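Local coordinates for CBS domain-containing protein (Listeria monocytogenes, PDB 6XNU) that binds the second messenger c-di-AMP, probably through its pair of CBS domains, and takes part in controlling (p)ppGpp and c-di-AMP homeostasis, at residues N25-S30 with R144-K149; H121-V124 with F128-V131; E35-V40 with H136-I141. All coordinates share one frame; numbering follows the deposited sequence.

Interaction 1. Residues N25-S30 with R144-K149; sequences NELADS and RRVVLK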
loop_
_atom_site.group_PDB
_atom_site.type_symbol
_atom_site.label_atom_id
_atom_site.label_comp_id
_atom_site.label_asym_id
_atom_site.label_seq_id
_atom_site.Cartn_x
_atom_site.Cartn_y
_atom_site.Cartn_z
ATOM N N ASN A 25 17.420 10.636 17.599
ATOM C CA ASN A 25 16.338 9.697 17.877
ATOM C C ASN A 25 15.183 9.844 16.891
ATOM O O ASN A 25 14.036 9.570 17.239
ATOM C CB ASN A 25 15.798 9.895 19.302
ATOM C CG ASN A 25 16.804 9.525 20.372
ATOM O OD1 ASN A 25 17.504 10.389 20.903
ATOM N ND2 ASN A 25 16.872 8.243 20.706
ATOM N N GLU A 26 15.472 10.272 15.663
ATOM C CA GLU A 26 14.386 10.626 14.755
ATOM C C GLU A 26 13.689 9.390 14.198
ATOM O O GLU A 26 12.472 9.397 14.011
ATOM C CB GLU A 26 14.899 11.504 13.618
ATOM C CG GLU A 26 13.840 12.461 13.107
ATOM C CD GLU A 26 14.431 13.706 12.482
ATOM O OE1 GLU A 26 14.663 13.697 11.255
ATOM O OE2 GLU A 26 14.671 14.694 13.217
ATOM N N LEU A 27 14.440 8.335 13.889
ATOM C CA LEU A 27 13.804 7.100 13.440
ATOM C C LEU A 27 12.962 6.493 14.551
ATOM O O LEU A 27 11.825 6.076 14.313
ATOM C CB LEU A 27 14.851 6.091 12.959
ATOM C CG LEU A 27 15.424 6.270 11.554
ATOM C CD1 LEU A 27 16.300 5.079 11.204
ATOM C CD2 LEU A 27 14.316 6.430 10.535
ATOM N N ALA A 28 13.497 6.453 15.777
ATOM C CA ALA A 28 12.755 5.851 16.880
ATOM C C ALA A 28 11.502 6.650 17.206
ATOM O O ALA A 28 10.423 6.073 17.383
ATOM C CB ALA A 28 13.649 5.726 18.114
ATOM N N ASP A 29 11.613 7.978 17.269
ATOM C CA ASP A 29 10.446 8.793 17.588
ATOM C C ASP A 29 9.377 8.734 16.500
ATOM O O ASP A 29 8.210 9.029 16.781
ATOM C CB ASP A 29 10.855 10.249 17.837
ATOM C CG ASP A 29 11.629 10.432 19.137
ATOM O OD1 ASP A 29 11.653 9.501 19.974
ATOM O OD2 ASP A 29 12.217 11.517 19.319
ATOM N N SER A 30 9.738 8.349 15.275
ATOM C CA SER A 30 8.760 8.255 14.194
ATOM C C SER A 30 7.941 6.968 14.216
ATOM O O SER A 30 6.998 6.848 13.423
ATOM C CB SER A 30 9.454 8.348 12.839
ATOM O OG SER A 30 10.041 7.106 12.505
ATOM N N ARG A 144 8.402 4.385 5.463
ATOM C CA ARG A 144 9.307 5.152 4.611
ATOM C C ARG A 144 9.149 6.651 4.789
ATOM O O ARG A 144 10.070 7.410 4.435
ATOM C CB ARG A 144 9.049 4.806 3.152
ATOM C CG ARG A 144 9.659 3.518 2.693
ATOM C CD ARG A 144 9.210 3.258 1.274
ATOM N NE ARG A 144 9.803 2.049 0.713
ATOM C CZ ARG A 144 9.283 1.389 -0.312
ATOM N NH1 ARG A 144 8.166 1.832 -0.870
ATOM N NH2 ARG A 144 9.881 0.305 -0.787
ATOM N N ARG A 145 8.014 7.106 5.326
ATOM C CA ARG A 145 7.731 8.539 5.346
ATOM C C ARG A 145 8.792 9.319 6.115
ATOM O O ARG A 145 9.158 10.428 5.711
ATOM C CB ARG A 145 6.349 8.798 5.941
ATOM C CG ARG A 145 6.012 10.274 6.056
ATOM C CD ARG A 145 4.524 10.448 6.268
ATOM N NE ARG A 145 4.122 11.851 6.264
ATOM C CZ ARG A 145 4.142 12.631 7.335
ATOM N NH1 ARG A 145 4.551 12.147 8.502
ATOM N NH2 ARG A 145 3.757 13.897 7.236
ATOM N N VAL A 146 9.299 8.768 7.229
ATOM C CA VAL A 146 10.283 9.510 8.017
ATOM C C VAL A 146 11.530 9.787 7.181
ATOM O O VAL A 146 12.133 10.860 7.285
ATOM C CB VAL A 146 10.627 8.760 9.325
ATOM C CG1 VAL A 146 11.229 7.388 9.044
ATOM C CG2 VAL A 146 11.587 9.591 10.169
ATOM N N VAL A 147 11.919 8.843 6.321
ATOM C CA VAL A 147 13.112 9.054 5.501
ATOM C C VAL A 147 12.837 10.110 4.440
ATOM O O VAL A 147 13.684 10.971 4.163
ATOM C CB VAL A 147 13.579 7.728 4.873
ATOM C CG1 VAL A 147 14.799 7.966 3.974
ATOM C CG2 VAL A 147 13.900 6.686 5.980
ATOM N N LEU A 148 11.641 10.083 3.845
ATOM C CA LEU A 148 11.287 11.126 2.885
ATOM C C LEU A 148 11.269 12.499 3.549
ATOM O O LEU A 148 11.676 13.492 2.940
ATOM C CB LEU A 148 9.931 10.823 2.242
ATOM C CG LEU A 148 9.989 10.094 0.901
ATOM C CD1 LEU A 148 10.564 11.000 -0.211
ATOM C CD2 LEU A 148 10.796 8.822 1.013
ATOM N N LYS A 149 10.792 12.576 4.797
ATOM C CA LYS A 149 10.829 13.843 5.521
ATOM C C LYS A 149 12.260 14.320 5.685
ATOM O O LYS A 149 12.553 15.512 5.521
ATOM C CB LYS A 149 10.176 13.694 6.895
ATOM C CG LYS A 149 8.660 13.747 6.863
ATOM C CD LYS A 149 8.070 13.514 8.252
ATOM C CE LYS A 149 8.374 14.657 9.211
ATOM N NZ LYS A 149 7.907 14.338 10.605
#

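Interaction 2. Residues H121-V124 with F128-V131; sequences HLLV and FVCV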
loop_
_atom_site.group_PDB
_atom_site.type_symbol
_atom_site.label_atom_id
_atom_site.label_comp_id
_atom_site.label_asym_id
_atom_site.label_seq_id
_atom_site.Cartn_x
_atom_site.Cartn_y
_atom_site.Cartn_z
ATOM N N HIS A 121 18.036 0.401 5.087
ATOM C CA HIS A 121 18.203 -0.675 4.116
ATOM C C HIS A 121 16.935 -1.515 3.979
ATOM O O HIS A 121 16.543 -1.889 2.866
ATOM C CB HIS A 121 19.387 -1.551 4.529
ATOM C CG HIS A 121 19.600 -2.740 3.646
ATOM N ND1 HIS A 121 20.157 -2.642 2.389
ATOM C CD2 HIS A 121 19.336 -4.054 3.840
ATOM C CE1 HIS A 121 20.225 -3.844 1.846
ATOM N NE2 HIS A 121 19.734 -4.719 2.706
ATOM N N LEU A 122 16.290 -1.847 5.102
ATOM C CA LEU A 122 15.054 -2.625 5.036
ATOM C C LEU A 122 13.953 -1.850 4.322
ATOM O O LEU A 122 13.148 -2.432 3.580
ATOM C CB LEU A 122 14.606 -3.013 6.442
ATOM C CG LEU A 122 15.493 -4.037 7.146
ATOM C CD1 LEU A 122 15.020 -4.248 8.566
ATOM C CD2 LEU A 122 15.498 -5.347 6.375
ATOM N N LEU A 123 13.906 -0.534 4.528
ATOM C CA LEU A 123 12.850 0.279 3.943
ATOM C C LEU A 123 12.983 0.408 2.431
ATOM O O LEU A 123 12.057 0.914 1.789
ATOM C CB LEU A 123 12.826 1.662 4.609
ATOM C CG LEU A 123 12.346 1.628 6.067
ATOM C CD1 LEU A 123 12.593 2.960 6.773
ATOM C CD2 LEU A 123 10.875 1.230 6.146
ATOM N N VAL A 124 14.092 -0.056 1.849
ATOM C CA VAL A 124 14.218 -0.065 0.393
ATOM C C VAL A 124 13.181 -0.991 -0.231
ATOM O O VAL A 124 12.462 -0.613 -1.162
ATOM C CB VAL A 124 15.646 -0.462 -0.015
ATOM C CG1 VAL A 124 15.719 -0.710 -1.513
ATOM C CG2 VAL A 124 16.616 0.628 0.397
ATOM N N PHE A 128 6.951 -0.581 5.085
ATOM C CA PHE A 128 7.072 -0.428 6.527
ATOM C C PHE A 128 7.709 -1.686 7.075
ATOM O O PHE A 128 7.701 -2.740 6.433
ATOM C CB PHE A 128 5.723 -0.190 7.222
ATOM C CG PHE A 128 4.800 -1.378 7.178
ATOM C CD1 PHE A 128 3.947 -1.560 6.099
ATOM C CD2 PHE A 128 4.780 -2.306 8.210
ATOM C CE1 PHE A 128 3.092 -2.651 6.050
ATOM C CE2 PHE A 128 3.936 -3.396 8.164
ATOM C CZ PHE A 128 3.092 -3.566 7.087
ATOM N N VAL A 129 8.256 -1.554 8.273
ATOM C CA VAL A 129 8.854 -2.679 8.981
ATOM C C VAL A 129 8.340 -2.689 10.409
ATOM O O VAL A 129 8.303 -1.650 11.074
ATOM C CB VAL A 129 10.391 -2.626 8.951
ATOM C CG1 VAL A 129 10.972 -3.812 9.723
ATOM C CG2 VAL A 129 10.873 -2.665 7.519
ATOM N N CYS A 130 7.980 -3.874 10.884
ATOM C CA CYS A 130 7.420 -4.017 12.216
ATOM C C CYS A 130 8.519 -3.913 13.270
ATOM O O CYS A 130 9.641 -4.378 13.054
ATOM C CB CYS A 130 6.741 -5.369 12.314
ATOM S SG CYS A 130 5.164 -5.421 11.421
ATOM N N VAL A 131 8.188 -3.299 14.409
ATOM C CA VAL A 131 9.067 -3.223 15.580
ATOM C C VAL A 131 8.550 -4.206 16.622
ATOM O O VAL A 131 7.348 -4.244 16.906
ATOM C CB VAL A 131 9.119 -1.800 16.160
ATOM C CG1 VAL A 131 10.076 -1.730 17.342
ATOM C CG2 VAL A 131 9.538 -0.791 15.087
#

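Interaction 3. Residues E35-V40 with H136-I141; sequences EKVAHV and HHFEGI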
loop_
_atom_site.group_PDB
_atom_site.type_symbol
_atom_site.label_atom_id
_atom_site.label_comp_id
_atom_site.label_asym_id
_atom_site.label_seq_id
_atom_site.Cartn_x
_atom_site.Cartn_y
_atom_site.Cartn_z
ATOM N N GLU A 35 -0.952 0.557 19.103
ATOM C CA GLU A 35 -2.393 0.737 19.252
ATOM C C GLU A 35 -3.009 1.576 18.134
ATOM O O GLU A 35 -4.242 1.604 18.011
ATOM C CB GLU A 35 -2.704 1.351 20.617
ATOM C CG GLU A 35 -2.417 2.828 20.734
ATOM C CD GLU A 35 -0.963 3.137 21.066
ATOM O OE1 GLU A 35 -0.153 2.190 21.205
ATOM O OE2 GLU A 35 -0.631 4.338 21.180
ATOM N N LYS A 36 -2.189 2.211 17.300
ATOM C CA LYS A 36 -2.657 2.947 16.128
ATOM C C LYS A 36 -2.609 2.110 14.857
ATOM O O LYS A 36 -2.992 2.607 13.788
ATOM C CB LYS A 36 -1.818 4.219 15.931
ATOM C CG LYS A 36 -1.881 5.200 17.084
ATOM C CD LYS A 36 -0.810 6.279 16.939
ATOM C CE LYS A 36 -1.010 7.393 17.945
ATOM N NZ LYS A 36 0.215 8.231 18.082
ATOM N N VAL A 37 -2.134 0.870 14.942
ATOM C CA VAL A 37 -2.022 -0.033 13.800
ATOM C C VAL A 37 -3.058 -1.133 13.990
ATOM O O VAL A 37 -3.036 -1.841 15.001
ATOM C CB VAL A 37 -0.610 -0.633 13.683
ATOM C CG1 VAL A 37 -0.508 -1.486 12.421
ATOM C CG2 VAL A 37 0.482 0.465 13.705
ATOM N N ALA A 38 -3.980 -1.267 13.043
ATOM C CA ALA A 38 -4.929 -2.366 13.131
ATOM C C ALA A 38 -4.205 -3.695 12.967
ATOM O O ALA A 38 -3.155 -3.783 12.319
ATOM C CB ALA A 38 -6.017 -2.224 12.071
ATOM N N HIS A 39 -4.756 -4.734 13.596
ATOM C CA HIS A 39 -4.209 -6.076 13.467
ATOM C C HIS A 39 -5.347 -7.082 13.447
ATOM O O HIS A 39 -6.493 -6.766 13.774
ATOM C CB HIS A 39 -3.222 -6.412 14.605
ATOM C CG HIS A 39 -3.862 -6.558 15.953
ATOM N ND1 HIS A 39 -3.873 -5.543 16.886
ATOM C CD2 HIS A 39 -4.492 -7.608 16.535
ATOM C CE1 HIS A 39 -4.486 -5.959 17.982
ATOM N NE2 HIS A 39 -4.872 -7.210 17.796
ATOM N N VAL A 40 -5.015 -8.309 13.054
ATOM C CA VAL A 40 -5.900 -9.448 13.236
ATOM C C VAL A 40 -5.169 -10.467 14.106
ATOM O O VAL A 40 -3.973 -10.339 14.384
ATOM C CB VAL A 40 -6.340 -10.070 11.897
ATOM C CG1 VAL A 40 -7.292 -9.133 11.183
ATOM C CG2 VAL A 40 -5.130 -10.352 11.029
ATOM N N HIS A 136 9.272 -10.889 20.806
ATOM C CA HIS A 136 8.433 -10.735 19.614
ATOM C C HIS A 136 7.108 -10.044 19.896
ATOM O O HIS A 136 6.207 -10.080 19.051
ATOM C CB HIS A 136 8.192 -12.076 18.913
ATOM C CG HIS A 136 9.383 -12.560 18.146
ATOM N ND1 HIS A 136 9.753 -12.023 16.931
ATOM C CD2 HIS A 136 10.312 -13.501 18.441
ATOM C CE1 HIS A 136 10.847 -12.627 16.502
ATOM N NE2 HIS A 136 11.207 -13.526 17.399
ATOM N N HIS A 137 6.970 -9.392 21.044
ATOM C CA HIS A 137 5.790 -8.585 21.311
ATOM C C HIS A 137 5.761 -7.404 20.347
ATOM O O HIS A 137 6.763 -6.696 20.190
ATOM C CB HIS A 137 5.825 -8.106 22.759
ATOM C CG HIS A 137 4.666 -7.254 23.160
ATOM N ND1 HIS A 137 4.676 -5.878 23.046
ATOM C CD2 HIS A 137 3.473 -7.578 23.717
ATOM C CE1 HIS A 137 3.537 -5.396 23.508
ATOM N NE2 HIS A 137 2.788 -6.406 23.919
ATOM N N PHE A 138 4.609 -7.201 19.714
ATOM C CA PHE A 138 4.471 -6.180 18.675
ATOM C C PHE A 138 4.449 -4.783 19.286
ATOM O O PHE A 138 3.626 -4.485 20.158
ATOM C CB PHE A 138 3.191 -6.427 17.881
ATOM C CG PHE A 138 2.932 -5.405 16.813
ATOM C CD1 PHE A 138 3.879 -5.141 15.842
ATOM C CD2 PHE A 138 1.729 -4.725 16.779
ATOM C CE1 PHE A 138 3.629 -4.191 14.851
ATOM C CE2 PHE A 138 1.467 -3.781 15.781
ATOM C CZ PHE A 138 2.423 -3.524 14.824
ATOM N N GLU A 139 5.335 -3.907 18.799
ATOM C CA GLU A 139 5.487 -2.577 19.378
ATOM C C GLU A 139 4.995 -1.450 18.485
ATOM O O GLU A 139 4.609 -0.394 18.993
ATOM C CB GLU A 139 6.960 -2.319 19.712
ATOM C CG GLU A 139 7.524 -3.321 20.738
ATOM C CD GLU A 139 7.032 -3.030 22.133
ATOM O OE1 GLU A 139 6.567 -3.971 22.816
ATOM O OE2 GLU A 139 7.114 -1.852 22.550
ATOM N N GLY A 140 5.001 -1.643 17.172
ATOM C CA GLY A 140 4.680 -0.573 16.255
ATOM C C GLY A 140 5.330 -0.824 14.906
ATOM O O GLY A 140 5.862 -1.899 14.645
ATOM N N ILE A 141 5.253 0.191 14.044
ATOM C CA ILE A 141 5.848 0.092 12.717
ATOM C C ILE A 141 6.652 1.350 12.432
ATOM O O ILE A 141 6.380 2.430 12.971
ATOM C CB ILE A 141 4.801 -0.149 11.598
ATOM C CG1 ILE A 141 3.851 1.037 11.476
ATOM C CG2 ILE A 141 4.030 -1.471 11.832
ATOM C CD1 ILE A 141 2.907 0.911 10.284
#

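Interaction 1. Residues N25-S30 with R144-K149
Val146 and Ser30 are turned into each other by their first torsions: Val146 places CG1 between its backbone N and carbonyl carbon (chi1 61°) and CG2 opposite the N, while Ser30 tucks OG into the same kind of position (chi1 79°). The serine hydroxymethyl group lies over the valine's branched end, OG touching CB and both methyls and CB favouring CG2. Ser30 CB lies 3.6 Å from Val146 CG2, and Ser30 OG sits 3.6 Å from Val146 CB. The hydroxyl donates to Leu27 O at 2.7 Å from Ser30 OG, tilted 26° from the carbonyl plane, and meets the valine by van der Waals contact alone. The bond fixes the rotation of the serine hydroxyl group and leaves the flank of its side chain for the apolar partner. Leu27 completes the contact, its CD2 reaching Val146 CG1 at 3.6 Å with the two side chains crossing at about a right angle. Glu26 brings its carbonyl oxygen near Val146 CG2, while its carboxylate forms a salt bridge with Arg153 and accepts from Gln150, both farther along the helix that carries Val146. The short helix 26-29 therefore lies against helix 145-161 at Val146, with Leu27 also packed on Asn116 and Ile119 of helix 116-125, and Val147 and Leu148 of helix 145-161 pack on the second subunit.

Interaction 2. Residues H121-V124 with F128-V131
Within 121-124, Leu122 is the first to touch the strand, and it does so with the root of its side chain rather than the tip: CB rests 3.9 Å from Val129 CG2. Its CG stands opposite the carbonyl carbon (chi1 -69°), which directs the branch away from Val129 CG2 and leaves CB as the touching atom; the side chain goes on to pack against Pro108 in the loop just before strand 109-110. The next residue, Leu123, sets out across the line between the segments, but its end swings back toward the strand. Its CD2 methyl approaches Val129 CG2 at 4.1 Å, the two side chains meeting at a slant, and lies 4.2 Å from Phe128 CA. The same branch therefore touches both a side chain and the strand's backbone. Its other methyl, CD1, faces Val147 of helix 145-161, and the residue also packs on Leu148 of the second subunit. On the strand a single methyl, Val129 CG2, receives both leucines, because it stands opposite the carbonyl carbon while CG1 lies opposite the backbone N (chi1 179°). Phe128 turns its CB away from the helix, and its ring packs on Ile141 and Thr143. Together these residues join the helix and second strand of a beta-alpha-beta unit made of strand 109-110, helix 116-125 and strand 128-132. The contact is apolar, between methyl, methylene and backbone CA groups, so helix and strand meet through van der Waals packing, with no directional bond between the two segments.

Interaction 3. Residues E35-V40 with H136-I141
All the close contacts run through one valine from an irregular linker, its two methyls serving different partners. Val37 CG1 comes to the edge of the Phe138 ring, near its plane, and lies 4.3 Å from CZ; Val37 CG2 meets Ile141 CG1 at 4.1 Å. With CG1 opposite the backbone N (chi1 -176°) and CG2 opposite the carbonyl carbon, the valine spreads over both residues. Ile141 CG2 lies in the plane of the Phe138 ring at its edge, while Gly140 N lies above one face, toward the rim, so part of the ring's surroundings comes from its own strand. Between the two hydrophobic residues, Glu139 and Gly140 both face Val131 in a classic beta bulge, which lets Phe138 and Ile141 point to the same side. Glu139 turns its CB away from Val37, and its OE1 accepts a hydrogen bond from His137 ND1 at 2.7 Å, on the anti side of the carboxylate and 28° out of its plane. Phe138 also packs on Leu64 of strand 60-64 and Cys130 of strand 128-132, and Val37 rests on Pro62. The linker between strands 32-33 and 40-41 thus passes through a hydrophobic seam joining the two sheets, beside helix 46-56, which packs on Ala38.

In the fold
The three contacts are nested along the chain: interaction 2 lies inside the loop closed by interaction 3, and both lie inside that closed by interaction 1. Interactions 2 and 3, centres about 14 Å apart, share a sheet, since strands 128-132 and 138-143 are antiparallel neighbours, hydrogen-bonded through the backbone at Val131. Interactions 1 and 2 are closer, about 11 Å between centres, joined by Arg144, which donates to the carbonyls of Leu123 and Val124. Interactions 1 and 3, centres about 17 Å apart, adjoin only in sequence. The contacts thus run from the interface with the second subunit, bordered by interactions 1 and 2, to the junction of the two sheets within one chain at interaction 3.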